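Side-chain contacts in GCN5 like acetylase + bromodomain (PDB 4LDF), which probably acetylates histone H3 as a member of the GCN5 family, and is represented here by its bromodomain, a module that characteristically recognises acetylated lysine: residues A[44-47]-A[48-52]; A[76-79]-A[80-84]; A[29-32]-A[33-37]. All coordinates share one frame; numbering follows the deposited sequence.

Interaction 1 of 3, residues A[44-47]-A[48-52]; sequences SDYY and EIIKE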
ATOM      1  N   SER A  44     -15.427  12.731   3.186  1.00 24.65           N
ATOM      2  CA  SER A  44     -15.084  14.155   3.321  1.00 24.30           C
ATOM      3  C   SER A  44     -14.205  14.490   4.547  1.00 25.53           C
ATOM      4  O   SER A  44     -13.502  15.499   4.520  1.00 23.54           O
ATOM      5  CB  SER A  44     -16.336  15.031   3.283  1.00 28.94           C
ATOM      6  OG  SER A  44     -17.166  14.801   4.412  1.00 38.20           O
ATOM      7  N   ASP A  45     -14.228  13.647   5.605  1.00 22.28           N
ATOM      8  CA  ASP A  45     -13.404  13.898   6.802  1.00 21.58           C
ATOM      9  C   ASP A  45     -12.014  13.229   6.767  1.00 25.85           C
ATOM     10  O   ASP A  45     -11.210  13.470   7.668  1.00 26.37           O
ATOM     11  CB  ASP A  45     -14.161  13.485   8.082  1.00 22.82           C
ATOM     12  CG  ASP A  45     -14.572  12.024   8.156  1.00 28.22           C
ATOM     13  OD1 ASP A  45     -14.349  11.291   7.168  1.00 26.46           O
ATOM     14  OD2 ASP A  45     -15.211  11.637   9.161  1.00 31.46           O
ATOM     15  N   TYR A  46     -11.740  12.381   5.748  1.00 20.86           N
ATOM     16  CA  TYR A  46     -10.513  11.583   5.638  1.00 19.36           C
ATOM     17  C   TYR A  46      -9.182  12.257   6.004  1.00 23.56           C
ATOM     18  O   TYR A  46      -8.428  11.740   6.838  1.00 21.85           O
ATOM     19  CB  TYR A  46     -10.428  10.835   4.294  1.00 19.63           C
ATOM     20  CG  TYR A  46      -9.380   9.741   4.310  1.00 20.46           C
ATOM     21  CD1 TYR A  46      -9.647   8.497   4.883  1.00 21.46           C
ATOM     22  CD2 TYR A  46      -8.108   9.958   3.780  1.00 21.32           C
ATOM     23  CE1 TYR A  46      -8.677   7.495   4.919  1.00 22.55           C
ATOM     24  CE2 TYR A  46      -7.117   8.975   3.848  1.00 22.19           C
ATOM     25  CZ  TYR A  46      -7.414   7.739   4.396  1.00 25.15           C
ATOM     26  OH  TYR A  46      -6.434   6.782   4.458  1.00 24.30           O
ATOM     27  N   TYR A  47      -8.875  13.364   5.341  1.00 21.29           N
ATOM     28  CA  TYR A  47      -7.609  14.073   5.520  1.00 22.20           C
ATOM     29  C   TYR A  47      -7.519  14.922   6.802  1.00 28.42           C
ATOM     30  O   TYR A  47      -6.460  15.488   7.087  1.00 28.46           O
ATOM     31  CB  TYR A  47      -7.251  14.839   4.237  1.00 23.27           C
ATOM     32  CG  TYR A  47      -7.158  13.915   3.042  1.00 24.20           C
ATOM     33  CD1 TYR A  47      -6.003  13.181   2.791  1.00 24.76           C
ATOM     34  CD2 TYR A  47      -8.240  13.741   2.185  1.00 25.09           C
ATOM     35  CE1 TYR A  47      -5.924  12.303   1.715  1.00 23.34           C
ATOM     36  CE2 TYR A  47      -8.170  12.868   1.102  1.00 25.66           C
ATOM     37  CZ  TYR A  47      -7.003  12.165   0.861  1.00 29.36           C
ATOM     38  OH  TYR A  47      -6.929  11.306  -0.206  1.00 27.37           O
ATOM     39  N   GLU A  48      -8.618  14.969   7.592  1.00 24.94           N
ATOM     40  CA  GLU A  48      -8.665  15.650   8.896  1.00 24.27           C
ATOM     41  C   GLU A  48      -8.158  14.649   9.940  1.00 28.19           C
ATOM     42  O   GLU A  48      -7.683  15.036  10.998  1.00 27.96           O
ATOM     43  CB  GLU A  48     -10.122  16.039   9.269  1.00 25.35           C
ATOM     44  CG  GLU A  48     -10.779  17.099   8.400  1.00 28.74           C
ATOM     45  CD  GLU A  48     -10.074  18.440   8.345  1.00 43.74           C
ATOM     46  OE1 GLU A  48      -9.950  18.973   7.219  1.00 23.90           O
ATOM     47  OE2 GLU A  48      -9.609  18.939   9.401  1.00 37.06           O
ATOM     48  N   ILE A  49      -8.323  13.358   9.642  1.00 24.53           N
ATOM     49  CA  ILE A  49      -7.966  12.233  10.498  1.00 24.65           C
ATOM     50  C   ILE A  49      -6.606  11.648  10.111  1.00 26.51           C
ATOM     51  O   ILE A  49      -5.781  11.384  10.986  1.00 26.29           O
ATOM     52  CB  ILE A  49      -9.099  11.135  10.436  1.00 28.04           C
ATOM     53  CG1 ILE A  49     -10.538  11.689  10.675  1.00 28.35           C
ATOM     54  CG2 ILE A  49      -8.788   9.951  11.334  1.00 28.83           C
ATOM     55  CD1 ILE A  49     -10.759  12.621  11.914  1.00 26.22           C
ATOM     56  N   ILE A  50      -6.397  11.394   8.805  1.00 21.75           N
ATOM     57  CA  ILE A  50      -5.167  10.756   8.314  1.00 20.27           C
ATOM     58  C   ILE A  50      -4.204  11.824   7.807  1.00 25.09           C
ATOM     59  O   ILE A  50      -4.438  12.432   6.759  1.00 23.54           O
ATOM     60  CB  ILE A  50      -5.499   9.638   7.280  1.00 21.94           C
ATOM     61  CG1 ILE A  50      -6.497   8.553   7.840  1.00 22.21           C
ATOM     62  CG2 ILE A  50      -4.257   9.022   6.687  1.00 20.39           C
ATOM     63  CD1 ILE A  50      -6.050   7.713   9.100  1.00 29.58           C
ATOM     64  N   LYS A  51      -3.131  12.061   8.580  1.00 22.82           N
ATOM     65  CA  LYS A  51      -2.153  13.112   8.306  1.00 22.95           C
ATOM     66  C   LYS A  51      -0.951  12.698   7.476  1.00 28.01           C
ATOM     67  O   LYS A  51      -0.218  13.562   6.985  1.00 28.06           O
ATOM     68  CB  LYS A  51      -1.755  13.867   9.590  1.00 24.70           C
ATOM     69  CG  LYS A  51      -2.876  14.754  10.135  1.00 36.59           C
ATOM     70  CD  LYS A  51      -3.550  14.077  11.334  1.00 49.43           C
ATOM     71  CE  LYS A  51      -4.577  14.924  12.047  1.00 57.36           C
ATOM     72  NZ  LYS A  51      -5.597  14.072  12.723  1.00 56.06           N
ATOM     73  N   GLU A  52      -0.777  11.380   7.279  1.00 24.92           N
ATOM     74  CA  GLU A  52       0.285  10.798   6.454  1.00 24.61           C
ATOM     75  C   GLU A  52      -0.392   9.775   5.527  1.00 27.85           C
ATOM     76  O   GLU A  52      -0.184   8.562   5.678  1.00 27.45           O
ATOM     77  CB  GLU A  52       1.382  10.154   7.338  1.00 26.14           C
ATOM     78  CG  GLU A  52       2.224  11.154   8.120  1.00 35.84           C
ATOM     79  CD  GLU A  52       3.068  10.617   9.266  1.00 55.46           C
ATOM     80  OE1 GLU A  52       3.696   9.541   9.121  1.00 32.93           O
ATOM     81  OE2 GLU A  52       3.140  11.314  10.303  1.00 59.66           O
TER
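Ile50 lies over one face of the Tyr46 ring, toward its rim. Its CG1 makes a CH-pi contact, 4.0 Å from the ring centroid and 3.7 Å from Tyr46 CZ. The CG2 branch of Ile50 reaches toward the phenol end, 3.8 Å from Tyr46 OH. With Tyr46 CG anti to the backbone N (chi1 -165°), the ring extends toward Ile50.

Backbone bonds hold this short turn of helix. Tyr46 O is gripped twice, by Ile50 N at 2.8 Å in a nearly straight bond (168° at the hydrogen) and by Ile49 N at 3.2 Å. Asp45 O receives Glu48 N at 3.0 Å. Lys51 curls back at the far end, its NZ donating to Glu48 O at 2.9 Å and also to Ile49 O.

Polar tips tie the turn to its surroundings: Asp45 OD1 bonds the hydroxyl of Tyr88, and Tyr47 OH the carbonyl of Val38. Tyr46 and Ile50 both pack on Asn84 of helix 71-88, and a bound glycerol lies about 4 Å from the Tyr46 side chain. Such a short helix, carrying paired tyrosines, belongs to the ZA loop of the bromodomain, beside what is, in relatives, the acetyl-lysine pocket.

Interaction 2 of 3, residues A[76-79]-A[80-84]; sequences SELK and RMFDN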
ATOM      1  N   SER A  76       7.619   0.454   5.653  1.00 20.80           N
ATOM      2  CA  SER A  76       6.996   1.364   6.627  1.00 19.65           C
ATOM      3  C   SER A  76       5.762   2.013   6.009  1.00 20.75           C
ATOM      4  O   SER A  76       4.727   2.100   6.667  1.00 19.01           O
ATOM      5  CB  SER A  76       7.969   2.451   7.070  1.00 22.44           C
ATOM      6  OG  SER A  76       9.191   1.886   7.504  1.00 33.21           O
ATOM      7  N   GLU A  77       5.886   2.472   4.751  1.00 16.63           N
ATOM      8  CA  GLU A  77       4.827   3.110   3.987  1.00 16.64           C
ATOM      9  C   GLU A  77       3.698   2.124   3.688  1.00 21.17           C
ATOM     10  O   GLU A  77       2.535   2.477   3.837  1.00 20.03           O
ATOM     11  CB  GLU A  77       5.374   3.674   2.663  1.00 17.45           C
ATOM     12  CG  GLU A  77       4.349   4.576   1.988  1.00 15.89           C
ATOM     13  CD  GLU A  77       4.871   5.528   0.936  1.00 32.12           C
ATOM     14  OE1 GLU A  77       4.084   6.392   0.480  1.00 21.83           O
ATOM     15  OE2 GLU A  77       6.067   5.426   0.582  1.00 25.11           O
ATOM     16  N   LEU A  78       4.044   0.902   3.229  1.00 18.71           N
ATOM     17  CA  LEU A  78       3.042  -0.120   2.944  1.00 18.42           C
ATOM     18  C   LEU A  78       2.294  -0.488   4.224  1.00 22.53           C
ATOM     19  O   LEU A  78       1.070  -0.626   4.173  1.00 22.80           O
ATOM     20  CB  LEU A  78       3.652  -1.372   2.270  1.00 18.30           C
ATOM     21  CG  LEU A  78       2.672  -2.523   1.964  1.00 20.86           C
ATOM     22  CD1 LEU A  78       1.606  -2.100   0.944  1.00 20.62           C
ATOM     23  CD2 LEU A  78       3.417  -3.762   1.507  1.00 22.07           C
ATOM     24  N   LYS A  79       3.009  -0.632   5.367  1.00 19.25           N
ATOM     25  CA  LYS A  79       2.353  -0.933   6.651  1.00 19.37           C
ATOM     26  C   LYS A  79       1.416   0.211   7.034  1.00 21.37           C
ATOM     27  O   LYS A  79       0.285  -0.049   7.445  1.00 19.59           O
ATOM     28  CB  LYS A  79       3.355  -1.193   7.790  1.00 22.74           C
ATOM     29  CG  LYS A  79       2.668  -1.833   8.988  1.00 34.57           C
ATOM     30  CD  LYS A  79       3.479  -1.763  10.247  1.00 43.52           C
ATOM     31  CE  LYS A  79       2.807  -2.548  11.353  1.00 42.51           C
ATOM     32  NZ  LYS A  79       1.710  -1.777  12.013  1.00 30.93           N
ATOM     33  N   ARG A  80       1.897   1.471   6.894  1.00 16.98           N
ATOM     34  CA  ARG A  80       1.153   2.707   7.138  1.00 15.47           C
ATOM     35  C   ARG A  80      -0.132   2.734   6.287  1.00 19.46           C
ATOM     36  O   ARG A  80      -1.173   3.140   6.795  1.00 18.48           O
ATOM     37  CB  ARG A  80       2.043   3.945   6.856  1.00 13.57           C
ATOM     38  CG  ARG A  80       1.282   5.299   6.902  1.00 21.12           C
ATOM     39  CD  ARG A  80       2.133   6.519   7.249  1.00 22.47           C
ATOM     40  NE  ARG A  80       3.438   6.539   6.581  1.00 26.34           N
ATOM     41  CZ  ARG A  80       3.658   6.985   5.347  1.00 41.33           C
ATOM     42  NH1 ARG A  80       4.883   6.976   4.842  1.00 36.47           N
ATOM     43  NH2 ARG A  80       2.653   7.445   4.609  1.00 27.09           N
ATOM     44  N   MET A  81      -0.082   2.251   5.015  1.00 15.29           N
ATOM     45  CA  MET A  81      -1.310   2.205   4.209  1.00 14.23           C
ATOM     46  C   MET A  81      -2.414   1.386   4.937  1.00 19.35           C
ATOM     47  O   MET A  81      -3.561   1.835   5.017  1.00 18.20           O
ATOM     48  CB  MET A  81      -1.047   1.613   2.816  1.00 15.41           C
ATOM     49  CG  MET A  81      -2.220   1.811   1.871  1.00 17.75           C
ATOM     50  SD  MET A  81      -2.025   0.970   0.296  1.00 20.19           S
ATOM     51  CE  MET A  81      -2.210  -0.789   0.832  1.00 17.04           C
ATOM     52  N   PHE A  82      -2.059   0.211   5.456  1.00 16.63           N
ATOM     53  CA  PHE A  82      -3.020  -0.662   6.165  1.00 16.52           C
ATOM     54  C   PHE A  82      -3.429  -0.103   7.543  1.00 21.11           C
ATOM     55  O   PHE A  82      -4.610  -0.158   7.914  1.00 20.91           O
ATOM     56  CB  PHE A  82      -2.481  -2.089   6.251  1.00 17.41           C
ATOM     57  CG  PHE A  82      -2.349  -2.761   4.901  1.00 17.52           C
ATOM     58  CD1 PHE A  82      -3.476  -3.008   4.115  1.00 19.85           C
ATOM     59  CD2 PHE A  82      -1.113  -3.208   4.445  1.00 17.61           C
ATOM     60  CE1 PHE A  82      -3.358  -3.636   2.870  1.00 20.75           C
ATOM     61  CE2 PHE A  82      -1.003  -3.879   3.225  1.00 20.04           C
ATOM     62  CZ  PHE A  82      -2.124  -4.091   2.448  1.00 18.87           C
ATOM     63  N   ASP A  83      -2.460   0.512   8.248  1.00 16.96           N
ATOM     64  CA  ASP A  83      -2.661   1.145   9.543  1.00 16.07           C
ATOM     65  C   ASP A  83      -3.623   2.332   9.452  1.00 20.67           C
ATOM     66  O   ASP A  83      -4.531   2.424  10.281  1.00 21.04           O
ATOM     67  CB  ASP A  83      -1.316   1.543  10.186  1.00 16.38           C
ATOM     68  CG  ASP A  83      -0.544   0.383  10.804  1.00 23.95           C
ATOM     69  OD1 ASP A  83      -1.159  -0.683  11.058  1.00 23.45           O
ATOM     70  OD2 ASP A  83       0.658   0.549  11.071  1.00 27.41           O
ATOM     71  N   ASN A  84      -3.456   3.194   8.428  1.00 19.19           N
ATOM     72  CA  ASN A  84      -4.316   4.360   8.131  1.00 18.67           C
ATOM     73  C   ASN A  84      -5.753   3.920   7.937  1.00 22.41           C
ATOM     74  O   ASN A  84      -6.639   4.522   8.529  1.00 22.56           O
ATOM     75  CB  ASN A  84      -3.847   5.107   6.862  1.00 14.81           C
ATOM     76  CG  ASN A  84      -2.618   5.958   7.039  1.00 25.98           C
ATOM     77  OD1 ASN A  84      -2.155   6.198   8.150  1.00 23.30           O
ATOM     78  ND2 ASN A  84      -2.083   6.465   5.939  1.00 18.65           N
TER
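Lys79 and Asp83, one helical turn apart, form a salt bridge on helix 71-88, the third of the four main helices in the left-handed bromodomain bundle. From CB, which rests against the amide N of Arg80, the lysine chain runs extended, outward from the helix. Its CG and CD each pass 3.7 Å from Asp83 OD2, and CE skirts the same oxygen at 3.8 Å. A bend at the last torsion (chi4 -81°) then turns NZ onto the carboxylate, where it meets OD2 at 2.7 Å on the syn lone pair, the side facing OD1. Asp83 OD1 has a second charged partner in Arg86, so the carboxylate has a cation on each oxygen.

Arg80 crosses Glu77 on another side of the helix. Its guanidinium lays one face over Glu77 CA, with NH1 3.8 Å from Glu77 CG; the carboxylate and guanidinium planes are 27° apart, but their charged atoms are too distant for a salt bridge. Glu77 instead binds Lys62, Thr54 and Tyr68, and Arg80 NH2 donates to Glu52 O.

The inward side is apolar. Leu78 and Phe82 run side by side, pointing the same way against Leu25 of helix 14-27, with Leu78 CD1 3.9 Å from Phe82 CE2. That same leucine methyl touches Met81 CE, which sits 3.6 Å above the plane of the Phe82 ring, toward the rim.

Interaction 3 of 3, residues A[29-32]-A[33-37]; sequences ENAW and PFRKP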
ATOM      1  N   GLU A  29      -8.775  -8.616  -5.866  1.00 19.43           N
ATOM      2  CA  GLU A  29     -10.121  -8.014  -5.975  1.00 18.46           C
ATOM      3  C   GLU A  29     -10.487  -7.020  -4.845  1.00 23.09           C
ATOM      4  O   GLU A  29     -11.117  -6.012  -5.136  1.00 22.53           O
ATOM      5  CB  GLU A  29     -11.202  -9.099  -6.144  1.00 19.25           C
ATOM      6  CG  GLU A  29     -11.460  -9.958  -4.915  1.00 24.99           C
ATOM      7  CD  GLU A  29     -12.653 -10.897  -4.965  1.00 35.32           C
ATOM      8  OE1 GLU A  29     -13.065 -11.373  -3.887  1.00 29.62           O
ATOM      9  OE2 GLU A  29     -13.175 -11.162  -6.071  1.00 26.23           O
ATOM     10  N   ASN A  30     -10.054  -7.291  -3.591  1.00 19.52           N
ATOM     11  CA  ASN A  30     -10.311  -6.470  -2.394  1.00 19.41           C
ATOM     12  C   ASN A  30      -9.327  -5.328  -2.157  1.00 23.05           C
ATOM     13  O   ASN A  30      -9.432  -4.623  -1.150  1.00 24.28           O
ATOM     14  CB  ASN A  30     -10.469  -7.352  -1.143  1.00 16.27           C
ATOM     15  CG  ASN A  30     -11.659  -8.269  -1.247  1.00 28.52           C
ATOM     16  OD1 ASN A  30     -12.630  -7.992  -1.964  1.00 26.73           O
ATOM     17  ND2 ASN A  30     -11.603  -9.400  -0.581  1.00 20.58           N
ATOM     18  N   ALA A  31      -8.409  -5.122  -3.098  1.00 18.94           N
ATOM     19  CA  ALA A  31      -7.424  -4.043  -3.058  1.00 18.64           C
ATOM     20  C   ALA A  31      -7.994  -2.735  -3.587  1.00 19.87           C
ATOM     21  O   ALA A  31      -7.359  -1.681  -3.439  1.00 19.12           O
ATOM     22  CB  ALA A  31      -6.199  -4.437  -3.858  1.00 19.28           C
ATOM     23  N   TRP A  32      -9.186  -2.794  -4.201  1.00 17.53           N
ATOM     24  CA  TRP A  32      -9.840  -1.625  -4.774  1.00 17.48           C
ATOM     25  C   TRP A  32      -9.882  -0.349  -3.877  1.00 23.07           C
ATOM     26  O   TRP A  32      -9.590   0.712  -4.428  1.00 23.30           O
ATOM     27  CB  TRP A  32     -11.177  -1.970  -5.440  1.00 15.24           C
ATOM     28  CG  TRP A  32     -12.299  -2.255  -4.489  1.00 16.10           C
ATOM     29  CD1 TRP A  32     -12.721  -3.479  -4.052  1.00 18.83           C
ATOM     30  CD2 TRP A  32     -13.118  -1.281  -3.821  1.00 15.83           C
ATOM     31  NE1 TRP A  32     -13.765  -3.328  -3.164  1.00 18.12           N
ATOM     32  CE2 TRP A  32     -13.998  -1.986  -2.970  1.00 19.39           C
ATOM     33  CE3 TRP A  32     -13.224   0.124  -3.893  1.00 17.22           C
ATOM     34  CZ2 TRP A  32     -14.948  -1.333  -2.169  1.00 18.89           C
ATOM     35  CZ3 TRP A  32     -14.135   0.769  -3.071  1.00 18.71           C
ATOM     36  CH2 TRP A  32     -14.995   0.043  -2.232  1.00 19.30           C
ATOM     37  N   PRO A  33     -10.144  -0.389  -2.532  1.00 21.06           N
ATOM     38  CA  PRO A  33     -10.150   0.870  -1.754  1.00 21.22           C
ATOM     39  C   PRO A  33      -8.766   1.477  -1.530  1.00 26.69           C
ATOM     40  O   PRO A  33      -8.668   2.555  -0.928  1.00 26.84           O
ATOM     41  CB  PRO A  33     -10.737   0.444  -0.392  1.00 22.40           C
ATOM     42  CG  PRO A  33     -11.275  -0.890  -0.564  1.00 26.29           C
ATOM     43  CD  PRO A  33     -10.505  -1.525  -1.657  1.00 22.47           C
ATOM     44  N   PHE A  34      -7.695   0.779  -1.973  1.00 20.99           N
ATOM     45  CA  PHE A  34      -6.313   1.213  -1.753  1.00 19.52           C
ATOM     46  C   PHE A  34      -5.592   1.604  -3.052  1.00 22.91           C
ATOM     47  O   PHE A  34      -4.455   2.061  -2.984  1.00 21.85           O
ATOM     48  CB  PHE A  34      -5.524   0.098  -1.020  1.00 21.08           C
ATOM     49  CG  PHE A  34      -6.201  -0.485   0.211  1.00 22.49           C
ATOM     50  CD1 PHE A  34      -7.053  -1.579   0.105  1.00 24.35           C
ATOM     51  CD2 PHE A  34      -5.962   0.047   1.477  1.00 25.67           C
ATOM     52  CE1 PHE A  34      -7.730  -2.071   1.226  1.00 25.44           C
ATOM     53  CE2 PHE A  34      -6.581  -0.493   2.611  1.00 28.20           C
ATOM     54  CZ  PHE A  34      -7.464  -1.549   2.480  1.00 25.94           C
ATOM     55  N   ARG A  35      -6.222   1.396  -4.228  1.00 19.81           N
ATOM     56  CA  ARG A  35      -5.575   1.677  -5.513  1.00 19.54           C
ATOM     57  C   ARG A  35      -5.252   3.127  -5.756  1.00 22.85           C
ATOM     58  O   ARG A  35      -4.235   3.417  -6.377  1.00 22.54           O
ATOM     59  CB  ARG A  35      -6.369   1.090  -6.702  1.00 21.07           C
ATOM     60  CG  ARG A  35      -6.328  -0.420  -6.738  1.00 21.99           C
ATOM     61  CD  ARG A  35      -7.121  -0.988  -7.879  1.00 24.21           C
ATOM     62  NE  ARG A  35      -7.289  -2.423  -7.692  1.00 22.85           N
ATOM     63  CZ  ARG A  35      -8.394  -3.095  -7.981  1.00 27.23           C
ATOM     64  NH1 ARG A  35      -8.467  -4.393  -7.738  1.00 19.19           N
ATOM     65  NH2 ARG A  35      -9.444  -2.468  -8.507  1.00 18.55           N
ATOM     66  N   LYS A  36      -6.098   4.047  -5.262  1.00 21.29           N
ATOM     67  CA  LYS A  36      -5.898   5.477  -5.482  1.00 21.22           C
ATOM     68  C   LYS A  36      -6.112   6.269  -4.194  1.00 26.63           C
ATOM     69  O   LYS A  36      -6.678   5.703  -3.265  1.00 25.64           O
ATOM     70  CB  LYS A  36      -6.890   5.947  -6.562  1.00 23.54           C
ATOM     71  N   PRO A  37      -5.766   7.587  -4.111  1.00 26.69           N
ATOM     72  CA  PRO A  37      -6.077   8.339  -2.875  1.00 27.70           C
ATOM     73  C   PRO A  37      -7.581   8.451  -2.625  1.00 32.58           C
ATOM     74  O   PRO A  37      -8.377   8.332  -3.563  1.00 31.37           O
ATOM     75  CB  PRO A  37      -5.445   9.714  -3.114  1.00 29.36           C
ATOM     76  CG  PRO A  37      -5.349   9.841  -4.592  1.00 33.72           C
ATOM     77  CD  PRO A  37      -5.076   8.449  -5.098  1.00 28.94           C
TER
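Phe34 N donates to Ala31 O at 2.9 Å, closing a type I beta turn with Trp32 and Pro33 at its corners, and Arg35 N follows with a weak bond to Trp32 O. The sequence Trp-Pro-Phe in the ZA loop is the bromodomain's WPF shelf, which in relatives borders the acetyl-lysine pocket; a glycerol bound about 4 Å from the Pro33 side chain is consistent with a pocket here.

Trp32 and Pro33 form the outer part of the turn. Chi1 of 74° sets Trp32 CG between its own N and C, a crowded position that brings the indole against the next residue. Pro33 CD consequently lies over the face of the five-membered ring, 3.5 Å from its centroid and only 18° off the normal, a close CH-pi contact; the same carbon is 3.4 Å from Trp32 CD2. Both side chains also touch Tyr95 of helix 93-110.

Arg35 comes back along the turn, extended from CG to NE, and lays its flat guanidinium against the backbone of Trp32. Trp32 CA lies 3.7 Å above the centre of that plane, while NH2 reaches Trp32 CB at 3.6 Å. The bond from NE to Ser26 O helps fix the group there and ties the turn to the end of helix 14-27.

The Phe34 side chain is buried, packed on Met81 and Cys85 of helix 71-88 and Leu102 of helix 93-110. Its ring presents an edge to the carbonyls before it, with CE1 3.9 Å from Asn30 O.

Helix 71-88, which carries interaction 2, supports both turns of the ZA loop. The centre of interaction 2 is about 6 Å from that of the chain, against about 9 Å for interaction 3 and 17 Å for interaction 1. Toward 44-52 the tie is partly polar, Glu52 O accepting from Asn84 ND2, with Ile50 packing alongside on Phe87. Toward 29-37 it is apolar, with Met81 SD 3.8 Å from Phe34 CB. The two loop turns themselves meet lightly where Tyr47 packs on Pro37. Both lay an aliphatic carbon over an aromatic face, whereas the helix separates its chemistry by side, with the Lys79-Asp83 salt bridge at the surface and apolar packing inside the bundle.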